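Local coordinates for PhiRv1 phage protein (Mycobacterium tuberculosis, PDB 6LG3) that is a phage-encoded bacterial toxin, EST12, that activates a RACK1-NLRP3-gasdermin D pyroptosis and IL-1 beta immune pathway, at residues V61-D64 against R65-A69; T22-P26 against D27-E31. All coordinates share one frame; numbering follows the deposited sequence.

Contact 1. Residues V61-D64 against R65-A69; sequences VHAD and RDWLA
OD1 of Asp64 accepts from Trp67 N at 2.8 Å at the start of helix 65-73, with an N-H...O angle of 162°; the amide comes to the anti side of that oxygen, somewhat out of the carboxylate plane. The other oxygen, Asp64 OD2, accepts a hydrogen bond from a water 2.6 Å away, and the same water accepts from Asp66 N at 3.0 Å. The carboxylate therefore bonds to Trp67 N itself and is bridged by the water to Asp66 N, and the two attachments restrict its rotation. With CG anti to its own N, chi1 174° carries the group to the amides of the first turn, where the N-terminal dipole would probably stabilise its negative charge. The Asp66 carboxylate stays near, OD1 of Asp66 lying 4.5 Å from OD1 of Asp64, a like-charge pair that could offset part of this gain.

The backbone of Asp64 joins in as well: its O accepts from Leu68 N at 2.9 Å, the first i to i+4 bond of the helix. The same carbonyl oxygen sits at the edge of the Trp67 indole, close to the ring plane. Trp67 also has CG anti to its N, which sends the ring back along the strand until CE3 meets the methyl CB of Ala63 at 4.1 Å, an oblique approach. His71, one helical turn on, stacks with the indole. CD1 of Leu68 reaches the Ala63 methyl more loosely, and the leucine also packs on Leu9 and Ala51. The axes of 61-64 and 65-69 lie at 87° to each other, a sharp corner at which the edge strand of the antiparallel sheet passes directly into the C-terminal helix through an aspartate N-cap.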
loop_
_atom_site.group_PDB
_atom_site.type_symbol
_atom_site.label_atom_id
_atom_site.label_comp_id
_atom_site.label_asym_id
_atom_site.label_seq_id
_atom_site.Cartn_x
_atom_site.Cartn_y
_atom_site.Cartn_z
ATOM N N VAL A 61 -3.648 4.129 1.052
ATOM C CA VAL A 61 -2.412 4.877 0.819
ATOM C C VAL A 61 -2.509 5.598 -0.513
ATOM O O VAL A 61 -2.931 5.011 -1.513
ATOM C CB VAL A 61 -1.166 3.960 0.806
ATOM C CG1 VAL A 61 0.123 4.772 0.557
ATOM C CG2 VAL A 61 -1.059 3.154 2.083
ATOM N N HIS A 62 -2.091 6.859 -0.546
ATOM C CA HIS A 62 -1.767 7.472 -1.825
ATOM C C HIS A 62 -0.421 8.170 -1.704
ATOM O O HIS A 62 -0.103 8.761 -0.667
ATOM C CB HIS A 62 -2.859 8.432 -2.322
ATOM C CG HIS A 62 -3.100 9.611 -1.439
ATOM N ND1 HIS A 62 -2.382 10.782 -1.554
ATOM C CD2 HIS A 62 -4.007 9.818 -0.454
ATOM C CE1 HIS A 62 -2.821 11.653 -0.662
ATOM N NE2 HIS A 62 -3.807 11.093 0.017
ATOM N N ALA A 63 0.393 8.033 -2.742
ATOM C CA ALA A 63 1.742 8.581 -2.731
ATOM C C ALA A 63 2.034 9.221 -4.079
ATOM O O ALA A 63 1.686 8.668 -5.120
ATOM C CB ALA A 63 2.784 7.496 -2.433
ATOM N N ASP A 64 2.671 10.385 -4.052
ATOM C CA ASP A 64 3.138 11.003 -5.283
ATOM C C ASP A 64 4.036 10.038 -6.048
ATOM O O ASP A 64 4.872 9.356 -5.458
ATOM C CB ASP A 64 3.909 12.274 -4.940
ATOM C CG ASP A 64 4.546 12.898 -6.143
ATOM O OD1 ASP A 64 5.766 12.756 -6.280
ATOM O OD2 ASP A 64 3.817 13.532 -6.927
ATOM N N ARG A 65 3.859 9.971 -7.376
ATOM C CA ARG A 65 4.597 8.977 -8.164
ATOM C C ARG A 65 6.093 9.284 -8.225
ATOM O O ARG A 65 6.913 8.360 -8.227
ATOM C CB ARG A 65 4.033 8.881 -9.587
ATOM C CG ARG A 65 2.664 8.209 -9.700
ATOM C CD ARG A 65 2.722 6.688 -9.582
ATOM N NE ARG A 65 3.609 6.053 -10.555
ATOM C CZ ARG A 65 3.203 5.457 -11.673
ATOM N NH1 ARG A 65 1.915 5.435 -11.994
ATOM N NH2 ARG A 65 4.089 4.897 -12.486
ATOM N N ASP A 66 6.474 10.560 -8.332
ATOM C CA ASP A 66 7.897 10.909 -8.308
ATOM C C ASP A 66 8.521 10.566 -6.962
ATOM O O ASP A 66 9.624 10.008 -6.900
ATOM C CB ASP A 66 8.094 12.394 -8.622
ATOM C CG ASP A 66 7.772 12.733 -10.064
ATOM O OD1 ASP A 66 7.311 13.862 -10.323
ATOM O OD2 ASP A 66 7.978 11.864 -10.938
ATOM N N TRP A 67 7.836 10.907 -5.867
ATOM C CA TRP A 67 8.335 10.542 -4.544
ATOM C C TRP A 67 8.466 9.027 -4.405
ATOM O O TRP A 67 9.470 8.525 -3.876
ATOM C CB TRP A 67 7.406 11.119 -3.469
ATOM C CG TRP A 67 7.802 10.791 -2.054
ATOM C CD1 TRP A 67 8.543 11.560 -1.213
ATOM C CD2 TRP A 67 7.466 9.602 -1.322
ATOM N NE1 TRP A 67 8.698 10.926 -0.001
ATOM C CE2 TRP A 67 8.043 9.722 -0.045
ATOM C CE3 TRP A 67 6.734 8.450 -1.626
ATOM C CZ2 TRP A 67 7.913 8.733 0.929
ATOM C CZ3 TRP A 67 6.604 7.464 -0.652
ATOM C CH2 TRP A 67 7.190 7.613 0.605
ATOM N N LEU A 68 7.461 8.279 -4.876
ATOM C CA LEU A 68 7.494 6.825 -4.757
ATOM C C LEU A 68 8.618 6.227 -5.596
ATOM O O LEU A 68 9.310 5.301 -5.156
ATOM C CB LEU A 68 6.149 6.232 -5.182
ATOM C CG LEU A 68 5.965 4.727 -4.977
ATOM C CD1 LEU A 68 5.867 4.407 -3.508
ATOM C CD2 LEU A 68 4.729 4.232 -5.712
ATOM N N ALA A 69 8.811 6.738 -6.812
ATOM C CA ALA A 69 9.899 6.250 -7.652
ATOM C C ALA A 69 11.255 6.534 -7.012
ATOM O O ALA A 69 12.135 5.663 -6.992
ATOM C CB ALA A 69 9.808 6.878 -9.046
HETATM O O HOH W 1 4.346 12.523 -9.275
#

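Contact 2. Residues T22-P26 against D27-E31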
loop_
_atom_site.group_PDB
_atom_site.type_symbol
_atom_site.label_atom_id
_atom_site.label_comp_id
_atom_site.label_asym_id
_atom_site.label_seq_id
_atom_site.Cartn_x
_atom_site.Cartn_y
_atom_site.Cartn_z
ATOM N N THR A 22 -5.324 1.485 13.928
ATOM C CA THR A 22 -5.877 0.447 14.790
ATOM C C THR A 22 -5.100 0.222 16.081
ATOM O O THR A 22 -5.618 -0.440 16.985
ATOM C CB THR A 22 -5.958 -0.892 14.040
ATOM O OG1 THR A 22 -4.641 -1.413 13.840
ATOM C CG2 THR A 22 -6.625 -0.713 12.683
ATOM N N GLY A 23 -3.880 0.741 16.192
ATOM C CA GLY A 23 -3.054 0.388 17.332
ATOM C C GLY A 23 -2.498 -1.019 17.313
ATOM O O GLY A 23 -1.885 -1.436 18.297
ATOM N N CYS A 24 -2.687 -1.766 16.228
ATOM C CA CYS A 24 -2.223 -3.143 16.144
ATOM C C CYS A 24 -0.725 -3.193 15.826
ATOM O O CYS A 24 -0.082 -2.178 15.566
ATOM C CB CYS A 24 -3.010 -3.908 15.079
ATOM S SG CYS A 24 -2.624 -3.391 13.386
ATOM N N SER A 25 -0.173 -4.404 15.850
ATOM C CA SER A 25 1.224 -4.622 15.514
ATOM C C SER A 25 1.397 -4.759 14.007
ATOM O O SER A 25 0.428 -4.996 13.279
ATOM C CB SER A 25 1.741 -5.880 16.204
ATOM O OG SER A 25 1.138 -7.035 15.643
ATOM N N PRO A 26 2.628 -4.608 13.507
ATOM C CA PRO A 26 2.852 -4.804 12.062
ATOM C C PRO A 26 2.457 -6.187 11.560
ATOM O O PRO A 26 1.886 -6.297 10.468
ATOM C CB PRO A 26 4.357 -4.541 11.908
ATOM C CG PRO A 26 4.666 -3.567 13.006
ATOM C CD PRO A 26 3.792 -3.992 14.170
ATOM N N ASP A 27 2.727 -7.244 12.331
ATOM C CA ASP A 27 2.332 -8.588 11.915
ATOM C C ASP A 27 0.819 -8.692 11.756
ATOM O O ASP A 27 0.322 -9.266 10.777
ATOM C CB ASP A 27 2.837 -9.615 12.927
ATOM C CG ASP A 27 4.342 -9.760 12.904
ATOM O OD1 ASP A 27 4.855 -10.725 13.509
ATOM O OD2 ASP A 27 5.011 -8.917 12.268
ATOM N N ALA A 28 0.071 -8.131 12.717
ATOM C CA ALA A 28 -1.385 -8.098 12.625
ATOM C C ALA A 28 -1.848 -7.376 11.365
ATOM O O ALA A 28 -2.748 -7.852 10.651
ATOM C CB ALA A 28 -1.968 -7.427 13.872
ATOM N N ALA A 29 -1.252 -6.208 11.085
ATOM C CA ALA A 29 -1.644 -5.443 9.907
ATOM C C ALA A 29 -1.361 -6.223 8.628
ATOM O O ALA A 29 -2.177 -6.226 7.697
ATOM C CB ALA A 29 -0.920 -4.098 9.894
ATOM N N VAL A 30 -0.208 -6.895 8.567
ATOM C CA VAL A 30 0.103 -7.720 7.402
ATOM C C VAL A 30 -0.940 -8.820 7.237
ATOM O O VAL A 30 -1.379 -9.107 6.117
ATOM C CB VAL A 30 1.522 -8.301 7.503
ATOM C CG1 VAL A 30 1.718 -9.366 6.431
ATOM C CG2 VAL A 30 2.579 -7.190 7.382
ATOM N N GLU A 31 -1.363 -9.444 8.344
ATOM C CA GLU A 31 -2.403 -10.474 8.259
ATOM C C GLU A 31 -3.701 -9.915 7.675
ATOM O O GLU A 31 -4.341 -10.556 6.828
ATOM C CB GLU A 31 -2.654 -11.075 9.643
ATOM C CG GLU A 31 -3.091 -12.521 9.648
ATOM C CD GLU A 31 -3.262 -13.069 11.062
ATOM O OE1 GLU A 31 -4.139 -12.565 11.803
ATOM O OE2 GLU A 31 -2.513 -13.997 11.436
#
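A serine cap that is long and weak yet nearly straight marks the start of helix 26-39. Ala28 N donates to Ser25 OG at 3.3 Å, and the bond is weak because of that length, although its N-H...O angle is 166°. The hydroxyl of Ser25 stands between the N and the carbonyl carbon of its own residue (chi1 69°), which brings OG to the amide of Ala28. The methyl of Ala28 lies beside the same hydroxyl, with CB 3.6 Å from Ser25 OG, so the cap is flanked by carbon as well as by the amide.

Cys24, just before the cap, faces the first turn of the helix. It lays its CB against the CB of Ala28 at 3.9 Å, while SG is modelled 3.9 Å from Ala29 CB, a contact that is less certain because the place of the sulfur is in doubt. As modelled, one side chain meets two consecutive alanines.

Regular helical bonding starts at once. Ser25 O accepts from Ala29 N at 3.0 Å, and Pro26 O from Val30 N at 2.9 Å. Pro26 occupies the first helical position, where its lack of an N-H costs no i to i+4 bond. CG2 of Val30 lies off the oxygen end of the Pro26 carbonyl, 3.3 Å from Pro26 O.

Ahead of the cap, Gly23 has positive phi as the chain leaves helix 4-22, and the link to helix 26-39 is only a few residues long. Cys24 and Ala29 both rest on Val18 of helix 4-22, and Ala29 and Val30 touch Val15 one turn earlier, so the start of helix 26-39 packs back against the helix that precedes it.

Overall arrangement
Both contacts are helix starts closed by a side-chain N-cap, but the entering chain differs: in contact 1 a strand runs straight into helix 65-73, whereas in contact 2 a short loop joins two helices. Their centres are 23 Å apart, on opposite sides of the centre of the chain, and their nearest atoms are about 11 Å apart without touching. Contact 2 comes first in the sequence, and from it the chain passes through helix 26-39 and the sheet, whose last strand ends in contact 1. Helix 4-22 links the two indirectly: Met10, Ala14 and Leu9 meet residues of contact 1, while Val15 and Val18 receive those of contact 2.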